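Benzoylformate decarboxylase (Mycobacterium smegmatis, PDB 4Q9D) is a member of the thiamine pyrophosphate enzyme family, with a magnesium ion bound in its C-terminal cofactor-binding domain. Local coordinates at residues R196-E210 with V264-E276. Numbering follows the deposited sequence.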
ATOM      1  N   ARG B 196      13.146 -35.097  19.970  1.00 32.18           N
ATOM      2  CA  ARG B 196      14.245 -34.199  20.322  1.00 28.57           C
ATOM      3  C   ARG B 196      14.129 -33.826  21.814  1.00 25.30           C
ATOM      4  O   ARG B 196      15.126 -33.666  22.519  1.00 30.90           O
ATOM      5  CB  ARG B 196      14.203 -32.939  19.454  1.00 28.67           C
ATOM      6  CG  ARG B 196      15.181 -31.833  19.896  1.00 29.81           C
ATOM      7  CD  ARG B 196      16.618 -32.262  19.602  1.00 33.94           C
ATOM      8  NE  ARG B 196      17.631 -31.356  20.124  1.00 28.60           N
ATOM      9  CZ  ARG B 196      18.079 -31.390  21.375  1.00 39.50           C
ATOM     10  NH1 ARG B 196      17.577 -32.287  22.228  1.00 27.61           N
ATOM     11  NH2 ARG B 196      19.026 -30.536  21.769  1.00 34.43           N
ATOM     12  N   ILE B 197      12.898 -33.683  22.272  1.00 25.72           N
ATOM     13  CA  ILE B 197      12.616 -33.354  23.661  1.00 26.46           C
ATOM     14  C   ILE B 197      13.030 -34.537  24.561  1.00 37.08           C
ATOM     15  O   ILE B 197      13.612 -34.332  25.613  1.00 35.42           O
ATOM     16  CB  ILE B 197      11.124 -32.991  23.837  1.00 26.01           C
ATOM     17  CG1 ILE B 197      10.806 -31.620  23.177  1.00 24.57           C
ATOM     18  CG2 ILE B 197      10.691 -32.992  25.333  1.00 29.29           C
ATOM     19  CD1 ILE B 197       9.293 -31.358  23.125  1.00 21.73           C
ATOM     20  N   ASN B 198      12.741 -35.766  24.136  1.00 27.64           N
ATOM     21  CA  ASN B 198      13.081 -36.942  24.934  1.00 39.57           C
ATOM     22  C   ASN B 198      14.581 -37.029  25.128  1.00 34.90           C
ATOM     23  O   ASN B 198      15.054 -37.505  26.153  1.00 37.02           O
ATOM     24  CB  ASN B 198      12.642 -38.214  24.231  1.00 33.24           C
ATOM     25  CG  ASN B 198      11.168 -38.437  24.285  1.00 33.06           C
ATOM     26  OD1 ASN B 198      10.454 -37.924  25.162  1.00 34.20           O
ATOM     27  ND2 ASN B 198      10.687 -39.239  23.345  1.00 35.52           N
ATOM     28  N   ALA B 199      15.322 -36.543  24.135  1.00 32.97           N
ATOM     29  CA  ALA B 199      16.773 -36.621  24.146  1.00 31.17           C
ATOM     30  C   ALA B 199      17.436 -35.546  24.991  1.00 35.80           C
ATOM     31  O   ALA B 199      18.620 -35.655  25.284  1.00 38.58           O
ATOM     32  CB  ALA B 199      17.308 -36.549  22.730  1.00 29.79           C
ATOM     33  N   ALA B 200      16.711 -34.485  25.340  1.00 33.17           N
ATOM     34  CA  ALA B 200      17.328 -33.410  26.113  1.00 34.79           C
ATOM     35  C   ALA B 200      17.724 -33.889  27.514  1.00 30.99           C
ATOM     36  O   ALA B 200      17.004 -34.658  28.141  1.00 36.02           O
ATOM     37  CB  ALA B 200      16.380 -32.210  26.226  1.00 28.23           C
ATOM     38  N   LYS B 201      18.838 -33.389  28.027  1.00 33.97           N
ATOM     39  CA  LYS B 201      19.204 -33.692  29.402  1.00 38.21           C
ATOM     40  C   LYS B 201      18.689 -32.616  30.333  1.00 38.27           C
ATOM     41  O   LYS B 201      18.328 -32.902  31.463  1.00 35.69           O
ATOM     42  CB  LYS B 201      20.725 -33.782  29.550  1.00 34.59           C
ATOM     43  CG  LYS B 201      21.379 -34.766  28.590  1.00 48.05           C
ATOM     44  CD  LYS B 201      20.896 -36.173  28.818  1.00 52.19           C
ATOM     45  CE  LYS B 201      21.732 -37.185  28.037  1.00 68.39           C
ATOM     46  NZ  LYS B 201      21.284 -38.584  28.334  1.00 72.52           N
ATOM     47  N   HIS B 202      18.688 -31.369  29.856  1.00 38.53           N
ATOM     48  CA  HIS B 202      18.299 -30.217  30.665  1.00 38.77           C
ATOM     49  C   HIS B 202      17.372 -29.299  29.859  1.00 37.71           C
ATOM     50  O   HIS B 202      17.788 -28.234  29.404  1.00 32.05           O
ATOM     51  CB  HIS B 202      19.539 -29.428  31.104  1.00 35.70           C
ATOM     52  CG  HIS B 202      20.546 -30.237  31.858  1.00 63.30           C
ATOM     53  ND1 HIS B 202      20.412 -30.523  33.197  1.00 71.07           N
ATOM     54  CD2 HIS B 202      21.714 -30.806  31.460  1.00 57.89           C
ATOM     55  CE1 HIS B 202      21.448 -31.250  33.595  1.00 73.57           C
ATOM     56  NE2 HIS B 202      22.248 -31.434  32.559  1.00 65.08           N
ATOM     57  N   PRO B 203      16.120 -29.721  29.663  1.00 34.39           N
ATOM     58  CA  PRO B 203      15.212 -28.899  28.869  1.00 34.33           C
ATOM     59  C   PRO B 203      14.612 -27.768  29.698  1.00 32.56           C
ATOM     60  O   PRO B 203      14.595 -27.806  30.926  1.00 26.75           O
ATOM     61  CB  PRO B 203      14.120 -29.881  28.464  1.00 26.46           C
ATOM     62  CG  PRO B 203      14.087 -30.877  29.577  1.00 31.43           C
ATOM     63  CD  PRO B 203      15.500 -30.987  30.095  1.00 29.60           C
ATOM     64  N   MET B 204      14.130 -26.745  29.005  1.00 24.94           N
ATOM     65  CA  MET B 204      13.348 -25.703  29.644  1.00 20.75           C
ATOM     66  C   MET B 204      12.128 -25.409  28.782  1.00 20.77           C
ATOM     67  O   MET B 204      12.210 -25.441  27.552  1.00 22.86           O
ATOM     68  CB  MET B 204      14.210 -24.433  29.841  1.00 24.48           C
ATOM     69  CG  MET B 204      13.466 -23.308  30.572  1.00 29.86           C
ATOM     70  SD  MET B 204      12.737 -22.103  29.399  1.00 33.12           S
ATOM     71  CE  MET B 204      14.257 -21.315  28.868  1.00 25.82           C
ATOM     72  N   LEU B 205      11.009 -25.097  29.422  1.00 22.68           N
ATOM     73  CA  LEU B 205       9.772 -24.880  28.716  1.00 24.82           C
ATOM     74  C   LEU B 205       9.321 -23.433  28.878  1.00 27.44           C
ATOM     75  O   LEU B 205       9.354 -22.898  29.985  1.00 23.88           O
ATOM     76  CB  LEU B 205       8.700 -25.822  29.256  1.00 26.16           C
ATOM     77  CG  LEU B 205       7.298 -25.653  28.668  1.00 26.54           C
ATOM     78  CD1 LEU B 205       7.337 -25.980  27.156  1.00 23.39           C
ATOM     79  CD2 LEU B 205       6.303 -26.549  29.399  1.00 21.66           C
ATOM     80  N   VAL B 206       8.914 -22.805  27.769  1.00 24.22           N
ATOM     81  CA  VAL B 206       8.327 -21.463  27.796  1.00 25.97           C
ATOM     82  C   VAL B 206       6.895 -21.564  27.307  1.00 28.04           C
ATOM     83  O   VAL B 206       6.655 -22.088  26.223  1.00 29.79           O
ATOM     84  CB  VAL B 206       9.091 -20.451  26.880  1.00 23.59           C
ATOM     85  CG1 VAL B 206       8.513 -19.062  27.033  1.00 20.34           C
ATOM     86  CG2 VAL B 206      10.597 -20.438  27.188  1.00 18.96           C
ATOM     87  N   LEU B 207       5.955 -21.071  28.112  1.00 23.57           N
ATOM     88  CA  LEU B 207       4.541 -21.060  27.773  1.00 22.96           C
ATOM     89  C   LEU B 207       4.094 -19.608  27.691  1.00 29.03           C
ATOM     90  O   LEU B 207       4.019 -18.903  28.705  1.00 28.81           O
ATOM     91  CB  LEU B 207       3.697 -21.825  28.820  1.00 21.17           C
ATOM     92  CG  LEU B 207       3.932 -23.352  28.933  1.00 28.47           C
ATOM     93  CD1 LEU B 207       3.150 -23.975  30.106  1.00 20.67           C
ATOM     94  CD2 LEU B 207       3.579 -24.084  27.630  1.00 26.13           C
ATOM     95  N   GLY B 208       3.797 -19.172  26.469  1.00 21.87           N
ATOM     96  CA  GLY B 208       3.455 -17.789  26.190  1.00 20.62           C
ATOM     97  C   GLY B 208       1.958 -17.560  26.048  1.00 25.26           C
ATOM     98  O   GLY B 208       1.146 -18.475  26.242  1.00 22.42           O
ATOM     99  N   PRO B 209       1.585 -16.321  25.713  1.00 24.58           N
ATOM    100  CA  PRO B 209       0.178 -15.894  25.672  1.00 19.92           C
ATOM    101  C   PRO B 209      -0.747 -16.728  24.762  1.00 20.10           C
ATOM    102  O   PRO B 209      -1.949 -16.732  25.031  1.00 19.81           O
ATOM    103  CB  PRO B 209       0.260 -14.468  25.127  1.00 19.45           C
ATOM    104  CG  PRO B 209       1.653 -13.971  25.563  1.00 21.34           C
ATOM    105  CD  PRO B 209       2.533 -15.208  25.478  1.00 21.01           C
ATOM    106  N   GLU B 210      -0.238 -17.390  23.715  1.00 19.85           N
ATOM    107  CA  GLU B 210      -1.137 -18.149  22.835  1.00 19.88           C
ATOM    108  C   GLU B 210      -1.801 -19.265  23.602  1.00 23.39           C
ATOM    109  O   GLU B 210      -2.877 -19.739  23.223  1.00 22.71           O
ATOM    110  CB  GLU B 210      -0.405 -18.753  21.640  1.00 17.73           C
ATOM    111  CG  GLU B 210       0.130 -17.745  20.643  1.00 21.69           C
ATOM    112  CD  GLU B 210       0.715 -18.454  19.427  1.00 27.80           C
ATOM    113  OE1 GLU B 210       1.932 -18.376  19.226  1.00 33.12           O
ATOM    114  OE2 GLU B 210      -0.043 -19.118  18.698  1.00 32.65           O
ATOM    115  N   VAL B 264      19.055 -18.922  29.340  1.00 30.08           N
ATOM    116  CA  VAL B 264      18.861 -20.235  28.726  1.00 28.54           C
ATOM    117  C   VAL B 264      20.161 -21.055  28.625  1.00 30.10           C
ATOM    118  O   VAL B 264      20.112 -22.228  28.261  1.00 32.38           O
ATOM    119  CB  VAL B 264      18.191 -20.150  27.320  1.00 27.68           C
ATOM    120  CG1 VAL B 264      16.896 -19.247  27.347  1.00 25.11           C
ATOM    121  CG2 VAL B 264      19.204 -19.667  26.305  1.00 25.42           C
ATOM    122  N   SER B 265      21.311 -20.444  28.930  1.00 31.65           N
ATOM    123  CA  SER B 265      22.604 -21.128  28.754  1.00 40.97           C
ATOM    124  C   SER B 265      22.779 -22.385  29.624  1.00 32.46           C
ATOM    125  O   SER B 265      23.575 -23.262  29.296  1.00 38.18           O
ATOM    126  CB  SER B 265      23.764 -20.170  28.999  1.00 29.79           C
ATOM    127  OG  SER B 265      23.683 -19.701  30.324  1.00 41.68           O
ATOM    128  N   ALA B 266      22.023 -22.479  30.713  1.00 30.05           N
ATOM    129  CA  ALA B 266      22.043 -23.664  31.564  1.00 34.07           C
ATOM    130  C   ALA B 266      21.340 -24.846  30.918  1.00 43.76           C
ATOM    131  O   ALA B 266      21.453 -25.960  31.406  1.00 42.24           O
ATOM    132  CB  ALA B 266      21.354 -23.356  32.899  1.00 42.55           C
ATOM    133  N   TYR B 267      20.570 -24.602  29.857  1.00 30.71           N
ATOM    134  CA  TYR B 267      19.742 -25.658  29.277  1.00 25.98           C
ATOM    135  C   TYR B 267      20.284 -26.138  27.946  1.00 27.08           C
ATOM    136  O   TYR B 267      20.891 -25.375  27.206  1.00 32.06           O
ATOM    137  CB  TYR B 267      18.291 -25.181  29.144  1.00 25.04           C
ATOM    138  CG  TYR B 267      17.750 -24.651  30.452  1.00 27.75           C
ATOM    139  CD1 TYR B 267      17.462 -25.515  31.504  1.00 31.87           C
ATOM    140  CD2 TYR B 267      17.562 -23.280  30.647  1.00 31.18           C
ATOM    141  CE1 TYR B 267      16.979 -25.040  32.720  1.00 29.47           C
ATOM    142  CE2 TYR B 267      17.077 -22.789  31.855  1.00 34.35           C
ATOM    143  CZ  TYR B 267      16.789 -23.678  32.888  1.00 38.59           C
ATOM    144  OH  TYR B 267      16.309 -23.203  34.083  1.00 40.98           O
ATOM    145  N   ASP B 268      20.083 -27.415  27.633  1.00 28.99           N
ATOM    146  CA  ASP B 268      20.528 -27.896  26.339  1.00 29.41           C
ATOM    147  C   ASP B 268      19.406 -27.785  25.295  1.00 31.39           C
ATOM    148  O   ASP B 268      19.676 -27.882  24.096  1.00 26.02           O
ATOM    149  CB  ASP B 268      21.142 -29.323  26.410  1.00 27.91           C
ATOM    150  CG  ASP B 268      20.152 -30.406  26.889  1.00 31.78           C
ATOM    151  OD1 ASP B 268      19.110 -30.094  27.489  1.00 29.31           O
ATOM    152  OD2 ASP B 268      20.432 -31.607  26.669  1.00 35.03           O
ATOM    153  N   LEU B 269      18.160 -27.577  25.750  1.00 25.16           N
ATOM    154  CA  LEU B 269      17.023 -27.425  24.832  1.00 27.83           C
ATOM    155  C   LEU B 269      15.950 -26.505  25.419  1.00 28.11           C
ATOM    156  O   LEU B 269      15.506 -26.701  26.559  1.00 25.92           O
ATOM    157  CB  LEU B 269      16.392 -28.779  24.514  1.00 27.06           C
ATOM    158  CG  LEU B 269      15.157 -28.730  23.607  1.00 33.66           C
ATOM    159  CD1 LEU B 269      15.569 -28.371  22.177  1.00 24.69           C
ATOM    160  CD2 LEU B 269      14.403 -30.058  23.631  1.00 24.56           C
ATOM    161  N   VAL B 270      15.561 -25.488  24.646  1.00 27.88           N
ATOM    162  CA  VAL B 270      14.444 -24.612  25.019  1.00 20.78           C
ATOM    163  C   VAL B 270      13.242 -24.954  24.145  1.00 24.05           C
ATOM    164  O   VAL B 270      13.335 -24.963  22.910  1.00 25.16           O
ATOM    165  CB  VAL B 270      14.817 -23.117  24.891  1.00 26.19           C
ATOM    166  CG1 VAL B 270      13.642 -22.242  25.382  1.00 20.89           C
ATOM    167  CG2 VAL B 270      16.058 -22.839  25.716  1.00 23.60           C
ATOM    168  N   VAL B 271      12.132 -25.283  24.789  1.00 21.92           N
ATOM    169  CA  VAL B 271      10.901 -25.550  24.077  1.00 22.27           C
ATOM    170  C   VAL B 271       9.948 -24.364  24.230  1.00 25.49           C
ATOM    171  O   VAL B 271       9.448 -24.102  25.317  1.00 26.13           O
ATOM    172  CB  VAL B 271      10.229 -26.804  24.601  1.00 27.84           C
ATOM    173  CG1 VAL B 271       8.967 -27.073  23.793  1.00 22.49           C
ATOM    174  CG2 VAL B 271      11.218 -27.998  24.529  1.00 23.45           C
ATOM    175  N   VAL B 272       9.721 -23.638  23.144  1.00 22.46           N
ATOM    176  CA  VAL B 272       8.900 -22.430  23.208  1.00 23.09           C
ATOM    177  C   VAL B 272       7.533 -22.640  22.572  1.00 24.21           C
ATOM    178  O   VAL B 272       7.425 -22.815  21.347  1.00 24.35           O
ATOM    179  CB  VAL B 272       9.596 -21.248  22.501  1.00 23.38           C
ATOM    180  CG1 VAL B 272       8.718 -20.001  22.634  1.00 18.01           C
ATOM    181  CG2 VAL B 272      11.005 -21.025  23.108  1.00 19.66           C
ATOM    182  N   VAL B 273       6.497 -22.612  23.395  1.00 19.66           N
ATOM    183  CA  VAL B 273       5.149 -22.891  22.927  1.00 22.67           C
ATOM    184  C   VAL B 273       4.322 -21.657  23.124  1.00 23.76           C
ATOM    185  O   VAL B 273       4.141 -21.203  24.242  1.00 21.20           O
ATOM    186  CB  VAL B 273       4.485 -24.074  23.692  1.00 19.96           C
ATOM    187  CG1 VAL B 273       3.114 -24.378  23.108  1.00 18.51           C
ATOM    188  CG2 VAL B 273       5.362 -25.325  23.623  1.00 17.94           C
ATOM    189  N   GLY B 274       3.838 -21.070  22.035  1.00 25.49           N
ATOM    190  CA  GLY B 274       2.908 -19.963  22.197  1.00 19.02           C
ATOM    191  C   GLY B 274       3.471 -18.639  22.651  1.00 22.27           C
ATOM    192  O   GLY B 274       2.705 -17.759  23.062  1.00 22.02           O
ATOM    193  N   ALA B 275       4.795 -18.500  22.559  1.00 18.66           N
ATOM    194  CA  ALA B 275       5.518 -17.237  22.805  1.00 21.31           C
ATOM    195  C   ALA B 275       6.386 -16.953  21.588  1.00 26.89           C
ATOM    196  O   ALA B 275       6.767 -17.874  20.856  1.00 23.13           O
ATOM    197  CB  ALA B 275       6.422 -17.333  24.077  1.00 20.66           C
ATOM    198  N   GLU B 276       6.690 -15.683  21.371  1.00 22.57           N
ATOM    199  CA  GLU B 276       7.632 -15.264  20.337  1.00 22.94           C
ATOM    200  C   GLU B 276       9.027 -15.721  20.714  1.00 27.70           C
ATOM    201  O   GLU B 276       9.310 -16.020  21.875  1.00 25.25           O
ATOM    202  CB  GLU B 276       7.590 -13.725  20.193  1.00 26.89           C
ATOM    203  CG  GLU B 276       6.198 -13.276  19.769  1.00 31.42           C
ATOM    204  CD  GLU B 276       5.797 -11.887  20.206  1.00 42.97           C
ATOM    205  OE1 GLU B 276       6.646 -11.125  20.731  1.00 31.49           O
ATOM    206  OE2 GLU B 276       4.602 -11.561  19.991  1.00 39.85           O
TER
HETATM  207  O   HOH W   1      20.001 -32.261  24.168  1.00 33.62           O
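Strands 203-207 and 269-273 pair in parallel, Pro203 beside Leu269 through Leu207 beside Val273, at the middle of the six-stranded sheet of the central domain. With strand order 3-2-1-4-5-6, these are strands 1 and 4, the neighbours between which the strand order of a Rossmann-like sheet reverses, its topological switch point. Strand 231-233 flanks the pair beyond 203-207, and strand 294-299 beyond 269-273. Five backbone bonds zip the two together, from Met204 N to Leu269 O (2.8 Å) as far as Gly208 N to Val273 O.

At the strands' N-terminal end the Asp268 carboxylate bridges the successive amides of Lys201 and His202 in the loop leading into strand 203-207. Its OD2 accepts Lys201 N on the syn lone pair at 2.7 Å, almost straight at 172°, while His202 N reaches OD1 from above the carboxylate plane. Chi1 of 62° sets CG between the backbone N and carbonyl carbon of Asp268, turning the carboxylate back onto this loop. A water donates to OD2 and weakly accepts from Arg196 NH1; the Arg196 guanidinium, salt-bridged to Asp294, lays one face over Leu269 CD1.

On the sheet face bearing Leu269 and Val271, Ile197 CG1 of helix 187-199 touches Leu269 CD2 and Val271 CG2, each at 3.9 Å. The other face carries Met204, whose CB sits over the centre of the Tyr267 ring, a CH-pi contact 3.6 Å from the centroid. Beyond CB the bent chain leads SD obliquely past the ring, a Met-aromatic contact, and brings CE against Val264 CG1 and Val270 CG1.

At the C-terminal end Gly274, with positive phi (74°), turns the chain beside the start of helix 209-213. The Glu210 side chain passes alongside Gly274 CA, its carboxylate hydrogen-bonded to Thr299 OG1 and Ala300 N, and Glu210 N bonds to Gly274 O at 3.0 Å.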